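Aspartokinase (Synechocystis, PDB 3L76) probably phosphorylates the beta-carboxyl group of L-aspartate with ATP, and carries paired ACT regulatory domains that bind lysine and threonine. Local coordinates at residues I360-I366 against E393-S397; I366-G370 against A469-V473; C199-L203 against V218-R222. All blocks are in the same frame, centred on the assembly; numbering follows the deposited sequence. Where two conformers were deposited one is given.

Interaction 1 (I360-I366 against E393-S397); sequences IAGAGMI and EVKVS. With LYS (lysine), chain F.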
loop_
_atom_site.group_PDB
_atom_site.type_symbol
_atom_site.label_atom_id
_atom_site.label_comp_id
_atom_site.label_asym_id
_atom_site.label_seq_id
_atom_site.Cartn_x
_atom_site.Cartn_y
_atom_site.Cartn_z
ATOM N N ILE A 360 22.973 3.199 32.950
ATOM C CA ILE A 360 22.206 3.626 31.790
ATOM C C ILE A 360 20.915 2.841 31.838
ATOM O O ILE A 360 20.894 1.672 32.224
ATOM C CB ILE A 360 22.954 3.392 30.480
ATOM C CG1 ILE A 360 23.237 1.888 30.285
ATOM C CG2 ILE A 360 24.231 4.226 30.463
ATOM C CD1 ILE A 360 23.945 1.573 28.974
ATOM N N ALA A 361 19.822 3.495 31.478
ATOM C CA ALA A 361 18.517 2.869 31.576
ATOM C C ALA A 361 17.768 3.109 30.278
ATOM O O ALA A 361 17.907 4.165 29.669
ATOM C CB ALA A 361 17.771 3.447 32.753
ATOM N N GLY A 362 16.983 2.132 29.847
ATOM C CA GLY A 362 16.277 2.261 28.587
ATOM C C GLY A 362 15.643 1.006 28.044
ATOM O O GLY A 362 16.291 -0.049 27.951
ATOM N N ALA A 363 14.367 1.132 27.682
ATOM C CA ALA A 363 13.625 0.042 27.063
ATOM C C ALA A 363 14.279 -0.445 25.761
ATOM O O ALA A 363 14.245 -1.629 25.436
ATOM C CB ALA A 363 12.208 0.467 26.822
ATOM N N GLY A 364 14.904 0.482 25.049
ATOM C CA GLY A 364 15.494 0.204 23.755
ATOM C C GLY A 364 16.696 -0.713 23.769
ATOM O O GLY A 364 17.275 -0.984 22.717
ATOM N N MET A 365 17.077 -1.192 24.950
ATOM C CA MET A 365 18.267 -2.031 25.065
ATOM C C MET A 365 17.852 -3.494 25.100
ATOM O O MET A 365 18.654 -4.379 24.831
ATOM C CB MET A 365 19.107 -1.668 26.301
ATOM C CG MET A 365 18.548 -2.208 27.633
ATOM S SD MET A 365 19.630 -2.053 29.081
ATOM C CE MET A 365 19.911 -0.277 29.157
ATOM N N ILE A 366 16.588 -3.741 25.426
ATOM C CA ILE A 366 16.038 -5.095 25.390
ATOM C C ILE A 366 16.260 -5.776 24.029
ATOM O O ILE A 366 15.748 -5.324 23.016
ATOM C CB ILE A 366 14.532 -5.092 25.712
ATOM C CG1 ILE A 366 14.271 -4.364 27.032
ATOM C CG2 ILE A 366 13.981 -6.510 25.727
ATOM C CD1 ILE A 366 12.883 -4.559 27.583
ATOM N N GLU A 393 16.500 -5.888 33.357
ATOM C CA GLU A 393 15.998 -5.931 31.987
ATOM C C GLU A 393 16.305 -4.654 31.215
ATOM O O GLU A 393 16.629 -4.702 30.044
ATOM C CB GLU A 393 14.496 -6.173 31.971
ATOM C CG GLU A 393 13.990 -6.573 30.616
ATOM C CD GLU A 393 14.444 -7.969 30.243
ATOM O OE1 GLU A 393 15.336 -8.110 29.380
ATOM O OE2 GLU A 393 13.910 -8.927 30.828
ATOM N N VAL A 394 16.252 -3.521 31.910
ATOM C CA VAL A 394 16.327 -2.223 31.258
ATOM C C VAL A 394 17.411 -1.325 31.858
ATOM O O VAL A 394 17.538 -0.140 31.511
ATOM C CB VAL A 394 14.947 -1.515 31.277
ATOM C CG1 VAL A 394 13.981 -2.216 30.343
ATOM C CG2 VAL A 394 14.383 -1.485 32.688
ATOM N N LYS A 395 18.223 -1.896 32.743
ATOM C CA LYS A 395 19.356 -1.151 33.302
ATOM C C LYS A 395 20.629 -1.953 33.285
ATOM O O LYS A 395 20.634 -3.144 33.620
ATOM C CB LYS A 395 19.091 -0.742 34.770
ATOM C CG LYS A 395 18.210 0.470 34.923
ATOM C CD LYS A 395 18.144 0.922 36.353
ATOM C CE LYS A 395 17.075 1.983 36.524
ATOM N NZ LYS A 395 17.120 2.585 37.886
ATOM N N VAL A 396 21.720 -1.304 32.925
ATOM C CA VAL A 396 23.031 -1.812 33.327
ATOM C C VAL A 396 23.669 -0.877 34.372
ATOM O O VAL A 396 23.865 0.317 34.130
ATOM C CB VAL A 396 23.961 -2.161 32.124
ATOM C CG1 VAL A 396 23.610 -1.350 30.920
ATOM C CG2 VAL A 396 25.434 -2.002 32.500
ATOM N N SER A 397 23.930 -1.430 35.557
ATOM C CA SER A 397 24.529 -0.677 36.662
ATOM C C SER A 397 26.002 -1.018 36.844
ATOM O O SER A 397 26.415 -2.167 36.674
ATOM C CB SER A 397 23.778 -0.899 37.971
ATOM O OG SER A 397 22.385 -0.658 37.844
HETATM N N LYS F . 20.952 -6.677 25.295
HETATM C CA LYS F . 21.917 -5.622 25.629
HETATM C C LYS F . 23.264 -5.784 24.938
HETATM O O LYS F . 23.591 -6.900 24.468
HETATM C CB LYS F . 22.106 -5.523 27.152
HETATM C CG LYS F . 20.850 -5.085 27.901
HETATM C CD LYS F . 20.909 -5.395 29.389
HETATM C CE LYS F . 20.469 -6.818 29.671
HETATM N NZ LYS F . 19.263 -6.882 30.550
HETATM O OXT LYS F . 24.024 -4.786 24.848
#
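I360 and V396 exchange both of their backbone hydrogen bonds across an antiparallel strand pair of an ACT domain, the regulatory fold that here holds a bound lysine. The two hydrogen bonds, I360 N to V396 O and V396 N to I360 O, are each 3.2 Å long. The next pair, A361 with K395, is non-hydrogen-bonded, and A361 CB rests against K395 CG at 3.7 Å. Past it, G362 N donates to V394 O (2.9 Å) within the carbonyl plane, where strand 348-361 gives way to a short 3-10 turn.

M365 is the last residue of that turn. Its CG sits between the backbone N and the carbonyl carbon (chi1 78°), and the bend at chi3 lays CE against V394 O. SD meanwhile packs on the ligand, 3.5 Å from CG of the bound lysine. Farther along, I366 CD1 reaches E393 CG. Beneath the strands, helix 371-381 covers I360 and V396 through M375, while K395 NZ leads off to E265 and E565. To the ligand's hydrogen bonding these two segments add weak bonds alone, from its N to M365 O and from its NZ to E393 O at 3.5 Å.

Interaction 2 (I366-G370 against A469-V473); sequences IGRPG and ANISV. With LYS (lysine), chain F.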
loop_
_atom_site.group_PDB
_atom_site.type_symbol
_atom_site.label_atom_id
_atom_site.label_comp_id
_atom_site.label_asym_id
_atom_site.label_seq_id
_atom_site.Cartn_x
_atom_site.Cartn_y
_atom_site.Cartn_z
ATOM N N ILE A 366 16.588 -3.741 25.426
ATOM C CA ILE A 366 16.038 -5.095 25.390
ATOM C C ILE A 366 16.260 -5.776 24.029
ATOM O O ILE A 366 15.748 -5.324 23.016
ATOM C CB ILE A 366 14.532 -5.092 25.712
ATOM C CG1 ILE A 366 14.271 -4.364 27.032
ATOM C CG2 ILE A 366 13.981 -6.510 25.727
ATOM C CD1 ILE A 366 12.883 -4.559 27.583
ATOM N N GLY A 367 17.037 -6.851 24.013
ATOM C CA GLY A 367 17.244 -7.617 22.799
ATOM C C GLY A 367 18.206 -6.985 21.817
ATOM O O GLY A 367 18.512 -7.553 20.778
ATOM N N ARG A 368 18.699 -5.805 22.143
ATOM C CA ARG A 368 19.560 -5.079 21.222
ATOM C C ARG A 368 21.039 -5.151 21.618
ATOM O O ARG A 368 21.385 -4.960 22.774
ATOM C CB ARG A 368 19.087 -3.626 21.121
ATOM C CG ARG A 368 19.953 -2.746 20.276
ATOM C CD ARG A 368 19.238 -1.464 19.972
ATOM N NE ARG A 368 20.118 -0.503 19.330
ATOM C CZ ARG A 368 19.752 0.726 18.993
ATOM N NH1 ARG A 368 18.515 1.144 19.244
ATOM N NH2 ARG A 368 20.628 1.535 18.416
ATOM N N PRO A 369 21.915 -5.436 20.652
ATOM C CA PRO A 369 23.344 -5.606 20.918
ATOM C C PRO A 369 24.087 -4.288 21.028
ATOM O O PRO A 369 23.603 -3.273 20.536
ATOM C CB PRO A 369 23.844 -6.349 19.667
ATOM C CG PRO A 369 22.621 -6.821 18.969
ATOM C CD PRO A 369 21.579 -5.812 19.275
ATOM N N GLY A 370 25.255 -4.322 21.666
ATOM C CA GLY A 370 26.189 -3.206 21.678
ATOM C C GLY A 370 25.923 -2.097 22.678
ATOM O O GLY A 370 26.699 -1.147 22.789
ATOM N N ALA A 469 29.432 -8.848 16.301
ATOM C CA ALA A 469 28.931 -10.070 15.684
ATOM C C ALA A 469 27.417 -10.177 15.852
ATOM O O ALA A 469 26.825 -11.219 15.607
ATOM C CB ALA A 469 29.629 -11.312 16.294
ATOM N N ASN A 470 26.799 -9.101 16.309
ATOM C CA ASN A 470 25.349 -9.048 16.405
ATOM C C ASN A 470 24.763 -9.938 17.492
ATOM O O ASN A 470 23.562 -10.201 17.512
ATOM C CB ASN A 470 24.717 -9.387 15.059
ATOM C CG ASN A 470 23.734 -8.344 14.603
ATOM O OD1 ASN A 470 23.033 -7.740 15.412
ATOM N ND2 ASN A 470 23.676 -8.120 13.296
ATOM N N ILE A 471 25.606 -10.402 18.400
ATOM C CA ILE A 471 25.103 -11.142 19.540
ATOM C C ILE A 471 24.655 -10.189 20.649
ATOM O O ILE A 471 25.426 -9.371 21.140
ATOM C CB ILE A 471 26.152 -12.107 20.094
ATOM C CG1 ILE A 471 26.567 -13.113 19.017
ATOM C CG2 ILE A 471 25.613 -12.800 21.346
ATOM C CD1 ILE A 471 27.801 -13.927 19.381
ATOM N N SER A 472 23.394 -10.298 21.027
ATOM C CA SER A 472 22.841 -9.493 22.098
ATOM C C SER A 472 23.041 -10.229 23.409
ATOM O O SER A 472 22.862 -11.442 23.477
ATOM C CB SER A 472 21.345 -9.239 21.858
ATOM O OG SER A 472 20.704 -8.765 23.032
ATOM N N VAL A 473 23.398 -9.489 24.454
ATOM C CA VAL A 473 23.655 -10.082 25.759
ATOM C C VAL A 473 22.518 -9.782 26.734
ATOM O O VAL A 473 22.013 -8.667 26.776
ATOM C CB VAL A 473 24.956 -9.505 26.350
ATOM C CG1 VAL A 473 25.226 -9.976 27.773
ATOM C CG2 VAL A 473 26.140 -9.600 25.386
HETATM N N LYS F . 20.952 -6.677 25.295
HETATM C CA LYS F . 21.917 -5.622 25.629
HETATM C C LYS F . 23.264 -5.784 24.938
HETATM O O LYS F . 23.591 -6.900 24.468
HETATM C CB LYS F . 22.106 -5.523 27.152
HETATM C CG LYS F . 20.850 -5.085 27.901
HETATM C CD LYS F . 20.909 -5.395 29.389
HETATM C CE LYS F . 20.469 -6.818 29.671
HETATM N NZ LYS F . 19.263 -6.882 30.550
HETATM O OXT LYS F . 24.024 -4.786 24.848
HETATM O O HOH W 1 25.732 -6.892 22.825
#
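P369 and S472 bring two loops together by van der Waals contact, with their CA atoms 4.1 Å apart. The pyrrolidine ring of P369 does most of the touching: CB lies 3.7 Å from I471 O, and CG meets N470 OD1 and, farther along, S472 CB. N470 ends helix 458-468 as the C-prime residue of a Schellman motif, so the proline ring packs against the chain just as it leaves that helix. S472 CB and OG lie over the backbone of G367, with OG 3.3 Å from G367 C.

The hydrogen bonds of this region run through the ligand. N of the bound lysine donates to V473 O at 2.7 Å. The same lysine N donates to S472 OG at 3.1 Å; the serine OG, opposite its own backbone N (chi1 165°), lies on the carbonyl side, where the ligand amino group meets it. V473 N returns a nearly straight bond to O of the lysine carboxylate, 2.6 Å long with an N-H...O angle of 169°. From the other loop, R368 O comes close to the ligand CA.

One water links all three parties. It accepts from G370 N and donates both to I471 O and to the lysine O, the last at 2.7 Å. G370 is the N-cap of helix 371-381, and A372 N from the first turn of that helix also binds the ligand, an arrangement that would probably favour a carboxylate there. Two ACT domains thus close on the alpha-amino and alpha-carboxylate groups of an effector, forming an inter-domain amino acid site as in other ACT-regulated enzymes.

Interaction 3 (C199-L203 against V218-R222); sequences CDEML and VEIAR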
loop_
_atom_site.group_PDB
_atom_site.type_symbol
_atom_site.label_atom_id
_atom_site.label_comp_id
_atom_site.label_asym_id
_atom_site.label_seq_id
_atom_site.Cartn_x
_atom_site.Cartn_y
_atom_site.Cartn_z
ATOM N N CYS A 199 4.591 1.503 35.123
ATOM C CA CYS A 199 5.410 1.521 33.928
ATOM C C CYS A 199 6.733 0.835 34.223
ATOM O O CYS A 199 7.149 -0.076 33.501
ATOM C CB CYS A 199 5.656 2.960 33.462
ATOM S SG CYS A 199 4.165 3.787 32.826
ATOM N N ASP A 200 7.390 1.267 35.293
ATOM C CA ASP A 200 8.706 0.745 35.613
ATOM C C ASP A 200 8.662 -0.763 35.847
ATOM O O ASP A 200 9.540 -1.493 35.380
ATOM C CB ASP A 200 9.317 1.496 36.792
ATOM C CG ASP A 200 9.875 2.841 36.389
ATOM O OD1 ASP A 200 10.291 2.977 35.225
ATOM O OD2 ASP A 200 9.914 3.761 37.225
ATOM N N GLU A 201 7.623 -1.220 36.540
ATOM C CA GLU A 201 7.435 -2.638 36.776
ATOM C C GLU A 201 7.217 -3.334 35.457
ATOM O O GLU A 201 7.760 -4.400 35.222
ATOM C CB GLU A 201 6.245 -2.894 37.707
ATOM C CG GLU A 201 6.455 -2.414 39.131
ATOM C CD GLU A 201 5.210 -2.522 39.976
ATOM O OE1 GLU A 201 5.335 -2.489 41.214
ATOM O OE2 GLU A 201 4.108 -2.636 39.405
ATOM N N MET A 202 6.415 -2.717 34.595
ATOM C CA MET A 202 6.068 -3.310 33.313
ATOM C C MET A 202 7.320 -3.456 32.473
ATOM O O MET A 202 7.490 -4.437 31.750
ATOM C CB MET A 202 5.035 -2.451 32.591
ATOM C CG MET A 202 4.484 -3.060 31.294
ATOM S SD MET A 202 3.577 -4.591 31.549
ATOM C CE MET A 202 4.663 -5.784 30.763
ATOM N N LEU A 203 8.201 -2.471 32.579
ATOM C CA LEU A 203 9.470 -2.512 31.874
ATOM C C LEU A 203 10.373 -3.631 32.408
ATOM O O LEU A 203 10.941 -4.393 31.637
ATOM C CB LEU A 203 10.175 -1.152 31.947
ATOM C CG LEU A 203 9.508 -0.007 31.162
ATOM C CD1 LEU A 203 10.148 1.342 31.451
ATOM C CD2 LEU A 203 9.550 -0.272 29.669
ATOM N N VAL A 218 5.419 1.816 26.684
ATOM C CA VAL A 218 5.165 2.008 28.104
ATOM C C VAL A 218 6.128 3.054 28.680
ATOM O O VAL A 218 5.751 3.822 29.559
ATOM C CB VAL A 218 5.165 0.675 28.901
ATOM C CG1 VAL A 218 6.248 -0.225 28.415
ATOM C CG2 VAL A 218 5.323 0.939 30.382
ATOM N N GLU A 219 7.345 3.107 28.137
ATOM C CA GLU A 219 8.336 4.089 28.552
ATOM C C GLU A 219 7.991 5.508 28.088
ATOM O O GLU A 219 8.284 6.491 28.775
ATOM C CB GLU A 219 9.726 3.682 28.068
ATOM C CG GLU A 219 10.822 4.735 28.276
ATOM C CD GLU A 219 12.181 4.197 27.876
ATOM O OE1 GLU A 219 12.841 3.532 28.719
ATOM O OE2 GLU A 219 12.573 4.411 26.709
ATOM N N ILE A 220 7.376 5.625 26.918
ATOM C CA ILE A 220 6.927 6.936 26.451
ATOM C C ILE A 220 5.780 7.396 27.338
ATOM O O ILE A 220 5.782 8.530 27.801
ATOM C CB ILE A 220 6.538 6.922 24.969
ATOM C CG1 ILE A 220 7.800 6.877 24.107
ATOM C CG2 ILE A 220 5.746 8.168 24.608
ATOM C CD1 ILE A 220 7.532 6.372 22.713
ATOM N N ALA A 221 4.840 6.495 27.618
ATOM C CA ALA A 221 3.724 6.792 28.514
ATOM C C ALA A 221 4.201 7.270 29.885
ATOM O O ALA A 221 3.714 8.284 30.399
ATOM C CB ALA A 221 2.800 5.595 28.663
ATOM N N ARG A 222 5.152 6.554 30.478
ATOM C CA ARG A 222 5.682 6.976 31.768
ATOM C C ARG A 222 6.223 8.394 31.670
ATOM O O ARG A 222 5.965 9.225 32.543
ATOM C CB ARG A 222 6.802 6.052 32.275
ATOM C CG ARG A 222 7.341 6.451 33.668
ATOM C CD ARG A 222 8.733 5.875 33.977
ATOM N NE ARG A 222 9.763 6.452 33.123
ATOM C CZ ARG A 222 10.801 5.775 32.641
ATOM N NH1 ARG A 222 10.941 4.485 32.918
ATOM N NH2 ARG A 222 11.689 6.378 31.863
#
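The guanidinium group of R222 meets D200 at its edge: NH1 forms a salt bridge with OD1, 2.8 Å long. The carboxylate and guanidinium planes are turned 49° from each other, and OD1 lies somewhat out of the guanidinium plane, with an N-H...O angle of 136°. NH1 nevertheless approaches OD1 almost in line with the C-O bond. L203 CD1 comes to the same nitrogen obliquely, at 3.6 Å. The other terminal nitrogen, NH2, makes a second salt bridge, to D262, so two acids fix the rotation of the group and probably stabilise its positive charge.

The chain of R222 leaves its helix with CG anti to the backbone N and bends at chi3, which turns the guanidinium toward D200. Its base is apolar in its contacts: CB lies 3.5 Å from both CB and SG of C199. One turn earlier, V218 spreads its two branches over three neighbours. CG2 packs on C199, 3.6 Å from its CA, and also meets M202 CB at 4.1 Å; CG1 reaches L203 CD2 at 3.5 Å, the two side chains running antiparallel alongside each other. L203 CD1 touches E219 CB as well, and the carboxylate of E219 goes on to A363 N of the ACT region.

Strand 240-243 covers C199 and V218 through V242. The segments run nearly antiparallel, at 162° with axes 9.4 Å apart: a close antiparallel helix pair with an apolar middle and an ion pair at its margin, within the amino acid kinase domain.

Interaction 3 is the buried contact of the three, a helix pair in the amino acid kinase region joined by apolar side chains and a salt bridge. Interaction 1 is partly buried and relies on strand hydrogen bonding, whereas interaction 2 lies at the surface, where two loops touch through a proline ring and share a ligand and a water. Interactions 1 and 2 share I366 and touch the same lysine: the first lies mainly along its side chain, the second grips its amino and carboxylate groups. Interactions 1 and 3 meet directly, since E219 OE1 probably accepts a hydrogen bond from A363 N and L203 O packs on E393. Interaction 1 therefore stands between the kinase helices and the effector site.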